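Local coordinates for protein LbaCas13a H328A (C2c2) (Lachnospiraceae bacterium NK4A179, PDB 5WLH) that binds its CRISPR RNA, which it probably also processes, and, guided by it, probably cleaves RNA with a preference for A, as a Cas13a nuclease, at residues Glu629-Arg634 / Lys905-Ser910; Asp983-Asp988 / Ala992-Ser997; Asp1010-Phe1015 / Leu1028-Glu1033. All coordinates share one frame; numbering follows the deposited sequence.

Interaction 1 (Glu629-Arg634 / Lys905-Ser910); sequences EHETER and KWYIVS
E631 and Y907 carry this contact on their own, each reaching out from its helix to meet the other. The phenol OH of Y907 donates to OE1 of E631 at 2.4 Å. This is very short for a hydrogen bond, and the exact length is doubtful. OE1 lies at the edge of the Y907 ring, in its plane, and no part of the glutamate covers a face. The carboxylate is turned 59° from the ring. The E631 chain bends at CG (chi2 -142°), and CG itself also comes close, 3.3 Å from the Y907 OH. On the other helix, CG of Y907 stands opposite the backbone N (chi1 172°), which sends the ring outward to bridge CA atoms 10.7 Å apart. OE1 is gripped twice, since R911 NE forms a salt bridge to it. This arginine would probably stabilise the charged carboxylate. F628 meets the Y907 ring edge-to-face, and F567 touches both partners. Helix 960-974 adds to this tight side, with L973 on E631 and V966 on Y907. The two segments are 271 residues apart in sequence, consistent with the HEPN1 domain of Cas13a, which is split by a helical insertion. K905 supports this placing: its NZ pairs with D605, which lies within the RNDSFH sequence, an R-X4-H motif of HEPN nucleases. The side of 629-634 turned from Y907 is looser. E629 points away from Y907 and is partly exposed, while E633 is exposed. H630 also leads away but is only partly exposed, held by a stack on W573 and a hydrogen bond from NE2 to D575.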
loop_
_atom_site.group_PDB
_atom_site.type_symbol
_atom_site.label_atom_id
_atom_site.label_comp_id
_atom_site.label_asym_id
_atom_site.label_seq_id
_atom_site.Cartn_x
_atom_site.Cartn_y
_atom_site.Cartn_z
ATOM N N GLU A 629 -1.596 -34.211 -5.873
ATOM C CA GLU A 629 -0.588 -35.252 -5.701
ATOM C C GLU A 629 0.151 -35.503 -7.007
ATOM O O GLU A 629 1.370 -35.683 -7.011
ATOM C CB GLU A 629 -1.217 -36.545 -5.180
ATOM C CG GLU A 629 -0.200 -37.674 -5.059
ATOM C CD GLU A 629 -0.746 -38.871 -4.320
ATOM O OE1 GLU A 629 -1.961 -39.122 -4.442
ATOM O OE2 GLU A 629 0.042 -39.563 -3.633
ATOM N N HIS A 630 -0.573 -35.504 -8.127
ATOM C CA HIS A 630 0.068 -35.706 -9.419
ATOM C C HIS A 630 1.113 -34.632 -9.673
ATOM O O HIS A 630 2.203 -34.922 -10.174
ATOM C CB HIS A 630 -0.990 -35.715 -10.521
ATOM C CG HIS A 630 -0.472 -36.134 -11.864
ATOM N ND1 HIS A 630 -0.043 -35.228 -12.810
ATOM C CD2 HIS A 630 -0.330 -37.359 -12.424
ATOM C CE1 HIS A 630 0.351 -35.876 -13.892
ATOM N NE2 HIS A 630 0.188 -37.172 -13.683
ATOM N N GLU A 631 0.812 -33.388 -9.298
ATOM C CA GLU A 631 1.772 -32.310 -9.505
ATOM C C GLU A 631 2.960 -32.416 -8.556
ATOM O O GLU A 631 4.087 -32.104 -8.949
ATOM C CB GLU A 631 1.065 -30.959 -9.365
ATOM C CG GLU A 631 0.054 -30.756 -10.466
ATOM C CD GLU A 631 -0.005 -29.324 -10.970
ATOM O OE1 GLU A 631 -0.482 -28.459 -10.205
ATOM O OE2 GLU A 631 0.409 -29.073 -12.126
ATOM N N THR A 632 2.741 -32.839 -7.306
ATOM C CA THR A 632 3.877 -33.013 -6.402
ATOM C C THR A 632 4.851 -34.044 -6.951
ATOM O O THR A 632 6.064 -33.923 -6.749
ATOM C CB THR A 632 3.447 -33.443 -4.991
ATOM O OG1 THR A 632 2.903 -34.773 -5.019
ATOM C CG2 THR A 632 2.450 -32.493 -4.392
ATOM N N GLU A 633 4.340 -35.041 -7.674
ATOM C CA GLU A 633 5.212 -36.093 -8.179
ATOM C C GLU A 633 6.209 -35.575 -9.205
ATOM O O GLU A 633 7.233 -36.226 -9.436
ATOM C CB GLU A 633 4.372 -37.227 -8.763
ATOM C CG GLU A 633 3.859 -38.186 -7.693
ATOM C CD GLU A 633 2.670 -39.005 -8.154
ATOM O OE1 GLU A 633 2.330 -38.941 -9.357
ATOM O OE2 GLU A 633 2.085 -39.723 -7.315
ATOM N N ARG A 634 5.964 -34.415 -9.813
ATOM C CA ARG A 634 6.912 -33.917 -10.799
ATOM C C ARG A 634 7.920 -32.930 -10.217
ATOM O O ARG A 634 8.866 -32.559 -10.916
ATOM C CB ARG A 634 6.177 -33.298 -12.003
ATOM C CG ARG A 634 5.295 -32.095 -11.743
ATOM C CD ARG A 634 4.537 -31.685 -13.022
ATOM N NE ARG A 634 5.436 -31.087 -14.007
ATOM C CZ ARG A 634 5.190 -29.962 -14.677
ATOM N NH1 ARG A 634 4.048 -29.304 -14.499
ATOM N NH2 ARG A 634 6.078 -29.502 -15.549
ATOM N N LYS A 905 -8.194 -24.851 -2.044
ATOM C CA LYS A 905 -8.423 -23.505 -2.557
ATOM C C LYS A 905 -7.111 -22.769 -2.798
ATOM O O LYS A 905 -6.926 -22.139 -3.847
ATOM C CB LYS A 905 -9.278 -22.693 -1.588
ATOM C CG LYS A 905 -10.685 -23.186 -1.358
ATOM C CD LYS A 905 -11.329 -22.182 -0.396
ATOM C CE LYS A 905 -12.446 -22.790 0.386
ATOM N NZ LYS A 905 -12.887 -21.824 1.421
ATOM N N TRP A 906 -6.215 -22.771 -1.806
ATOM C CA TRP A 906 -4.928 -22.099 -1.995
ATOM C C TRP A 906 -4.200 -22.675 -3.195
ATOM O O TRP A 906 -3.555 -21.950 -3.959
ATOM C CB TRP A 906 -4.052 -22.242 -0.753
ATOM C CG TRP A 906 -4.501 -21.411 0.369
ATOM C CD1 TRP A 906 -5.234 -21.818 1.445
ATOM C CD2 TRP A 906 -4.268 -20.010 0.545
ATOM N NE1 TRP A 906 -5.467 -20.755 2.287
ATOM C CE2 TRP A 906 -4.880 -19.635 1.759
ATOM C CE3 TRP A 906 -3.598 -19.039 -0.203
ATOM C CZ2 TRP A 906 -4.852 -18.328 2.237
ATOM C CZ3 TRP A 906 -3.561 -17.742 0.278
ATOM C CH2 TRP A 906 -4.184 -17.399 1.486
ATOM N N TYR A 907 -4.283 -23.991 -3.357
ATOM C CA TYR A 907 -3.685 -24.654 -4.499
ATOM C C TYR A 907 -4.228 -24.115 -5.810
ATOM O O TYR A 907 -3.470 -23.607 -6.645
ATOM C CB TYR A 907 -3.936 -26.154 -4.391
ATOM C CG TYR A 907 -3.524 -26.932 -5.609
ATOM C CD1 TYR A 907 -2.306 -26.692 -6.244
ATOM C CD2 TYR A 907 -4.342 -27.947 -6.103
ATOM C CE1 TYR A 907 -1.931 -27.428 -7.366
ATOM C CE2 TYR A 907 -3.979 -28.684 -7.207
ATOM C CZ TYR A 907 -2.768 -28.435 -7.832
ATOM O OH TYR A 907 -2.409 -29.185 -8.936
ATOM N N ILE A 908 -5.539 -24.245 -6.028
ATOM C CA ILE A 908 -6.095 -23.879 -7.328
ATOM C C ILE A 908 -5.943 -22.382 -7.585
ATOM O O ILE A 908 -5.603 -21.970 -8.696
ATOM C CB ILE A 908 -7.560 -24.332 -7.436
ATOM C CG1 ILE A 908 -7.623 -25.866 -7.402
ATOM C CG2 ILE A 908 -8.213 -23.792 -8.715
ATOM C CD1 ILE A 908 -6.824 -26.529 -8.566
ATOM N N VAL A 909 -6.193 -21.540 -6.577
ATOM C CA VAL A 909 -6.082 -20.101 -6.813
ATOM C C VAL A 909 -4.649 -19.732 -7.185
ATOM O O VAL A 909 -4.416 -19.059 -8.195
ATOM C CB VAL A 909 -6.592 -19.300 -5.601
ATOM C CG1 VAL A 909 -6.212 -17.817 -5.736
ATOM C CG2 VAL A 909 -8.098 -19.414 -5.526
ATOM N N SER A 910 -3.666 -20.192 -6.403
ATOM C CA SER A 910 -2.287 -19.809 -6.712
ATOM C C SER A 910 -1.822 -20.448 -8.010
ATOM O O SER A 910 -1.041 -19.845 -8.758
ATOM C CB SER A 910 -1.343 -20.191 -5.572
ATOM O OG SER A 910 -1.227 -21.598 -5.439
#

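Interaction 2 (Asp983-Asp988 / Ala992-Ser997); sequences DYFKDD and AEYISS
A992 N donates to D988 O at 2.9 Å, with an N-H...O angle of 158°, a first-turn bond of helix 988-995. D987 sits at the N-cap, and its OD1 accepts from V990 N. The chain before it has no regular structure. From there F985 reaches across to Y994 of the helix. CE2 of F985 lies 3.5 Å from Y994 CB and as close to Y994 CG. CZ of F985 faces CD2, the neighbouring ring atom of Y994, at 3.7 Å. The contact thus falls at the root of the tyrosine ring, not at its hydroxyl end. The ring centroids are 5.2 Å apart and the planes meet obliquely, at 50°. CG of Y994 is anti to the backbone N (chi1 -166°), which sets the ring beside F985. The A992 methyl also rests on D988 O. Further along, S997 OG and S997 N both bond to Y994 O, from the same face of its plane. K1045 of helix 1039-1047 makes a cation-pi contact with F985 and also touches Y994. D988 OD2 is hydrogen-bonded to H1034 ND1 of strand 1034-1035. A992 and I995 turn to helix 1008-1017, and Y994 and S997 pack on R1050 of helix 1050-1056.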
loop_
_atom_site.group_PDB
_atom_site.type_symbol
_atom_site.label_atom_id
_atom_site.label_comp_id
_atom_site.label_asym_id
_atom_site.label_seq_id
_atom_site.Cartn_x
_atom_site.Cartn_y
_atom_site.Cartn_z
ATOM N N ASP A 983 0.890 -28.847 -26.589
ATOM C CA ASP A 983 0.211 -28.586 -25.329
ATOM C C ASP A 983 -0.497 -27.241 -25.341
ATOM O O ASP A 983 -1.431 -27.038 -24.557
ATOM C CB ASP A 983 1.199 -28.657 -24.165
ATOM C CG ASP A 983 1.413 -30.073 -23.677
ATOM O OD1 ASP A 983 0.590 -30.944 -24.027
ATOM O OD2 ASP A 983 2.379 -30.314 -22.923
ATOM N N TYR A 984 -0.082 -26.327 -26.215
ATOM C CA TYR A 984 -0.616 -24.975 -26.233
ATOM C C TYR A 984 -1.297 -24.601 -27.536
ATOM O O TYR A 984 -2.146 -23.704 -27.534
ATOM C CB TYR A 984 0.502 -23.963 -25.939
ATOM C CG TYR A 984 1.194 -24.259 -24.627
ATOM C CD1 TYR A 984 0.555 -24.017 -23.413
ATOM C CD2 TYR A 984 2.468 -24.799 -24.602
ATOM C CE1 TYR A 984 1.180 -24.305 -22.209
ATOM C CE2 TYR A 984 3.100 -25.092 -23.409
ATOM C CZ TYR A 984 2.452 -24.834 -22.214
ATOM O OH TYR A 984 3.081 -25.132 -21.037
ATOM N N PHE A 985 -0.970 -25.268 -28.638
ATOM C CA PHE A 985 -1.570 -24.956 -29.922
ATOM C C PHE A 985 -1.827 -26.256 -30.676
ATOM O O PHE A 985 -1.161 -27.270 -30.450
ATOM C CB PHE A 985 -0.677 -24.010 -30.739
ATOM C CG PHE A 985 -0.386 -22.690 -30.054
ATOM C CD1 PHE A 985 0.699 -22.555 -29.197
ATOM C CD2 PHE A 985 -1.182 -21.582 -30.284
ATOM C CE1 PHE A 985 0.967 -21.345 -28.573
ATOM C CE2 PHE A 985 -0.913 -20.367 -29.663
ATOM C CZ PHE A 985 0.159 -20.251 -28.812
ATOM N N LYS A 986 -2.821 -26.214 -31.572
ATOM C CA LYS A 986 -3.187 -27.411 -32.327
ATOM C C LYS A 986 -2.014 -27.918 -33.163
ATOM O O LYS A 986 -1.738 -29.124 -33.183
ATOM C CB LYS A 986 -4.401 -27.124 -33.215
ATOM C CG LYS A 986 -4.855 -28.296 -34.082
ATOM C CD LYS A 986 -4.890 -29.622 -33.314
ATOM C CE LYS A 986 -5.307 -30.764 -34.251
ATOM N NZ LYS A 986 -5.876 -31.956 -33.569
ATOM N N ASP A 987 -1.301 -27.022 -33.839
ATOM C CA ASP A 987 -0.179 -27.428 -34.675
ATOM C C ASP A 987 0.768 -26.244 -34.830
ATOM O O ASP A 987 0.497 -25.138 -34.354
ATOM C CB ASP A 987 -0.661 -27.947 -36.035
ATOM C CG ASP A 987 -1.702 -27.049 -36.673
ATOM O OD1 ASP A 987 -1.516 -25.817 -36.670
ATOM O OD2 ASP A 987 -2.713 -27.579 -37.181
ATOM N N ASP A 988 1.886 -26.487 -35.520
ATOM C CA ASP A 988 2.865 -25.433 -35.756
ATOM C C ASP A 988 2.275 -24.255 -36.513
ATOM O O ASP A 988 2.807 -23.144 -36.413
ATOM C CB ASP A 988 4.063 -25.987 -36.526
ATOM C CG ASP A 988 4.834 -27.022 -35.739
ATOM O OD1 ASP A 988 4.584 -27.162 -34.523
ATOM O OD2 ASP A 988 5.692 -27.700 -36.346
ATOM N N ALA A 992 2.527 -20.542 -35.170
ATOM C CA ALA A 992 3.213 -19.518 -35.952
ATOM C C ALA A 992 2.324 -18.304 -36.173
ATOM O O ALA A 992 2.799 -17.162 -36.158
ATOM C CB ALA A 992 3.666 -20.101 -37.290
ATOM N N GLU A 993 1.025 -18.527 -36.381
ATOM C CA GLU A 993 0.102 -17.405 -36.525
ATOM C C GLU A 993 -0.025 -16.619 -35.226
ATOM O O GLU A 993 -0.189 -15.393 -35.253
ATOM C CB GLU A 993 -1.269 -17.907 -36.978
ATOM C CG GLU A 993 -2.302 -16.806 -37.162
ATOM C CD GLU A 993 -3.556 -17.296 -37.858
ATOM O OE1 GLU A 993 -4.334 -16.449 -38.351
ATOM O OE2 GLU A 993 -3.765 -18.529 -37.911
ATOM N N TYR A 994 0.040 -17.304 -34.084
ATOM C CA TYR A 994 0.010 -16.600 -32.808
ATOM C C TYR A 994 1.263 -15.749 -32.618
ATOM O O TYR A 994 1.177 -14.596 -32.178
ATOM C CB TYR A 994 -0.146 -17.603 -31.667
ATOM C CG TYR A 994 -0.521 -16.955 -30.361
ATOM C CD1 TYR A 994 -1.837 -16.618 -30.085
ATOM C CD2 TYR A 994 0.448 -16.656 -29.415
ATOM C CE1 TYR A 994 -2.184 -16.013 -28.897
ATOM C CE2 TYR A 994 0.117 -16.052 -28.226
ATOM C CZ TYR A 994 -1.199 -15.731 -27.971
ATOM O OH TYR A 994 -1.526 -15.127 -26.783
ATOM N N ILE A 995 2.433 -16.297 -32.958
ATOM C CA ILE A 995 3.684 -15.546 -32.868
ATOM C C ILE A 995 3.614 -14.265 -33.688
ATOM O O ILE A 995 4.188 -13.237 -33.304
ATOM C CB ILE A 995 4.860 -16.437 -33.317
ATOM C CG1 ILE A 995 4.961 -17.671 -32.423
ATOM C CG2 ILE A 995 6.158 -15.656 -33.340
ATOM C CD1 ILE A 995 5.695 -18.829 -33.059
ATOM N N SER A 996 2.896 -14.295 -34.815
ATOM C CA SER A 996 2.769 -13.133 -35.685
ATOM C C SER A 996 2.050 -11.966 -35.023
ATOM O O SER A 996 2.106 -10.853 -35.550
ATOM C CB SER A 996 2.045 -13.521 -36.981
ATOM O OG SER A 996 0.678 -13.833 -36.753
ATOM N N SER A 997 1.379 -12.183 -33.889
ATOM C CA SER A 997 0.812 -11.054 -33.162
ATOM C C SER A 997 1.901 -10.164 -32.582
ATOM O O SER A 997 1.677 -8.968 -32.376
ATOM C CB SER A 997 -0.100 -11.544 -32.038
ATOM O OG SER A 997 -0.801 -12.714 -32.405
#

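Interaction 3 (Asp1010-Phe1015 / Leu1028-Glu1033); sequences DSLNRF and LYYDGE
The 2.7 Å bond from R1014 N to D1010 O closes a turn of helix 1008-1017, and that turn presents L1012 and N1013 to Y1029 and Y1030. N1013 lies over one face of the Y1030 ring. Its CB makes a CH-pi contact, 4.0 Å from the ring centroid. Its amide oxygen OD1 sits nearer the rim, 3.3 Å from Y1030 CE2, and the amide plane is 54° from the ring. With CG anti to the backbone N (chi1 -178°), the asparagine runs across the ring. L1012 comes to the same tyrosine at its edge, L1012 CG to Y1030 CD1 at 4.0 Å. The CD1 methyl of L1012 meets Y1029 CB at 3.9 Å. The Y1029 hydroxyl is used further off, on V1103 O. Y1030 OH reaches back to its own segment and donates to E1033 O at 3.3 Å, from above the carbonyl plane. G1032 and E1033 form the two-residue link between strands 1030-1031 and 1034-1035. Their backbone angles are close to a type II' turn, with glycine in the first position, as is common in tight beta-hairpins. A small two-stranded hairpin, through Y1030 and the preceding Y1029, packs against helix 1008-1017.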
loop_
_atom_site.group_PDB
_atom_site.type_symbol
_atom_site.label_atom_id
_atom_site.label_comp_id
_atom_site.label_asym_id
_atom_site.label_seq_id
_atom_site.Cartn_x
_atom_site.Cartn_y
_atom_site.Cartn_z
ATOM N N ASP A 1010 5.704 -21.636 -42.688
ATOM C CA ASP A 1010 6.761 -21.461 -43.682
ATOM C C ASP A 1010 7.259 -20.024 -43.718
ATOM O O ASP A 1010 8.465 -19.782 -43.845
ATOM C CB ASP A 1010 6.260 -21.885 -45.060
ATOM C CG ASP A 1010 6.055 -23.376 -45.165
ATOM O OD1 ASP A 1010 6.863 -24.123 -44.570
ATOM O OD2 ASP A 1010 5.083 -23.797 -45.829
ATOM N N SER A 1011 6.343 -19.059 -43.610
ATOM C CA SER A 1011 6.744 -17.659 -43.586
ATOM C C SER A 1011 7.674 -17.367 -42.413
ATOM O O SER A 1011 8.591 -16.545 -42.536
ATOM C CB SER A 1011 5.504 -16.771 -43.532
ATOM O OG SER A 1011 5.747 -15.524 -44.150
ATOM N N LEU A 1012 7.465 -18.038 -41.277
ATOM C CA LEU A 1012 8.357 -17.874 -40.134
ATOM C C LEU A 1012 9.664 -18.629 -40.340
ATOM O O LEU A 1012 10.732 -18.145 -39.954
ATOM C CB LEU A 1012 7.659 -18.338 -38.849
ATOM C CG LEU A 1012 8.492 -18.395 -37.562
ATOM C CD1 LEU A 1012 9.116 -17.039 -37.243
ATOM C CD2 LEU A 1012 7.656 -18.900 -36.385
ATOM N N ASN A 1013 9.595 -19.818 -40.946
ATOM C CA ASN A 1013 10.813 -20.569 -41.228
ATOM C C ASN A 1013 11.681 -19.838 -42.248
ATOM O O ASN A 1013 12.909 -19.805 -42.115
ATOM C CB ASN A 1013 10.459 -21.974 -41.717
ATOM C CG ASN A 1013 11.684 -22.828 -41.986
ATOM O OD1 ASN A 1013 12.457 -23.142 -41.077
ATOM N ND2 ASN A 1013 11.867 -23.212 -43.242
ATOM N N ARG A 1014 11.056 -19.244 -43.268
ATOM C CA ARG A 1014 11.796 -18.426 -44.225
ATOM C C ARG A 1014 12.487 -17.261 -43.530
ATOM O O ARG A 1014 13.643 -16.936 -43.833
ATOM C CB ARG A 1014 10.848 -17.905 -45.307
ATOM C CG ARG A 1014 11.189 -18.341 -46.721
ATOM C CD ARG A 1014 10.174 -17.798 -47.724
ATOM N NE ARG A 1014 8.836 -18.354 -47.533
ATOM C CZ ARG A 1014 7.768 -17.640 -47.183
ATOM N NH1 ARG A 1014 7.875 -16.332 -46.980
ATOM N NH2 ARG A 1014 6.590 -18.233 -47.034
ATOM N N PHE A 1015 11.790 -16.628 -42.586
ATOM C CA PHE A 1015 12.323 -15.451 -41.910
ATOM C C PHE A 1015 13.529 -15.800 -41.047
ATOM O O PHE A 1015 14.509 -15.048 -41.008
ATOM C CB PHE A 1015 11.213 -14.814 -41.077
ATOM C CG PHE A 1015 11.606 -13.538 -40.402
ATOM C CD1 PHE A 1015 11.600 -12.343 -41.099
ATOM C CD2 PHE A 1015 11.947 -13.527 -39.057
ATOM C CE1 PHE A 1015 11.942 -11.163 -40.475
ATOM C CE2 PHE A 1015 12.289 -12.351 -38.430
ATOM C CZ PHE A 1015 12.288 -11.165 -39.137
ATOM N N LEU A 1028 16.780 -17.272 -33.976
ATOM C CA LEU A 1028 15.949 -16.825 -32.864
ATOM C C LEU A 1028 14.681 -17.655 -32.673
ATOM O O LEU A 1028 14.493 -18.266 -31.616
ATOM C CB LEU A 1028 15.586 -15.345 -33.037
ATOM C CG LEU A 1028 16.747 -14.371 -32.818
ATOM C CD1 LEU A 1028 16.322 -12.937 -33.072
ATOM C CD2 LEU A 1028 17.310 -14.534 -31.415
ATOM N N TYR A 1029 13.806 -17.690 -33.677
ATOM C CA TYR A 1029 12.424 -18.104 -33.472
ATOM C C TYR A 1029 12.107 -19.498 -34.002
ATOM O O TYR A 1029 10.939 -19.904 -33.973
ATOM C CB TYR A 1029 11.491 -17.075 -34.105
ATOM C CG TYR A 1029 11.784 -15.669 -33.630
ATOM C CD1 TYR A 1029 11.523 -15.289 -32.317
ATOM C CD2 TYR A 1029 12.366 -14.734 -34.479
ATOM C CE1 TYR A 1029 11.801 -14.007 -31.873
ATOM C CE2 TYR A 1029 12.648 -13.450 -34.042
ATOM C CZ TYR A 1029 12.365 -13.093 -32.736
ATOM O OH TYR A 1029 12.645 -11.814 -32.299
ATOM N N TYR A 1030 13.105 -20.245 -34.473
ATOM C CA TYR A 1030 12.874 -21.568 -35.034
ATOM C C TYR A 1030 13.808 -22.580 -34.392
ATOM O O TYR A 1030 14.967 -22.270 -34.100
ATOM C CB TYR A 1030 13.056 -21.570 -36.557
ATOM C CG TYR A 1030 11.954 -22.310 -37.274
ATOM C CD1 TYR A 1030 10.761 -21.677 -37.594
ATOM C CD2 TYR A 1030 12.100 -23.648 -37.617
ATOM C CE1 TYR A 1030 9.745 -22.353 -38.239
ATOM C CE2 TYR A 1030 11.089 -24.333 -38.265
ATOM C CZ TYR A 1030 9.916 -23.681 -38.573
ATOM O OH TYR A 1030 8.911 -24.360 -39.218
ATOM N N ASP A 1031 13.289 -23.794 -34.172
ATOM C CA ASP A 1031 14.021 -24.891 -33.529
ATOM C C ASP A 1031 13.929 -26.102 -34.463
ATOM O O ASP A 1031 13.107 -27.001 -34.267
ATOM C CB ASP A 1031 13.448 -25.183 -32.130
ATOM C CG ASP A 1031 14.240 -26.239 -31.368
ATOM O OD1 ASP A 1031 15.221 -26.781 -31.922
ATOM O OD2 ASP A 1031 13.878 -26.523 -30.204
ATOM N N GLY A 1032 14.774 -26.112 -35.490
ATOM C CA GLY A 1032 14.824 -27.214 -36.429
ATOM C C GLY A 1032 13.595 -27.354 -37.303
ATOM O O GLY A 1032 13.389 -26.569 -38.233
ATOM N N GLU A 1033 12.764 -28.356 -37.009
ATOM C CA GLU A 1033 11.613 -28.656 -37.854
ATOM C C GLU A 1033 10.423 -27.753 -37.565
ATOM O O GLU A 1033 9.643 -27.449 -38.477
ATOM C CB GLU A 1033 11.199 -30.117 -37.670
ATOM C CG GLU A 1033 10.495 -30.727 -38.868
ATOM C CD GLU A 1033 11.442 -31.030 -40.013
ATOM O OE1 GLU A 1033 12.673 -30.881 -39.836
ATOM O OE2 GLU A 1033 10.953 -31.425 -41.090
#

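In the fold
Interaction 1 is the buried one, a polar link between two helices far apart in sequence. Interactions 2 and 3 are partly buried and mostly apolar or aromatic. Interaction 1 shares no element with the others, and its nearest atoms are about 8 Å from interaction 2. Interactions 2 and 3 touch, with I995 CD1 3.9 Å from L1012 CD2, where helix 988-995 meets helix 1008-1017. The hairpin is tied to the earlier helix through D988 and H1034. Chemistry follows place: a carboxylate oxygen held by a phenol and an arginine in the interior, then ring packing and a CH-pi contact nearer the surface. All three lie about 8 to 10 Å from the bound RNA at their nearest atoms.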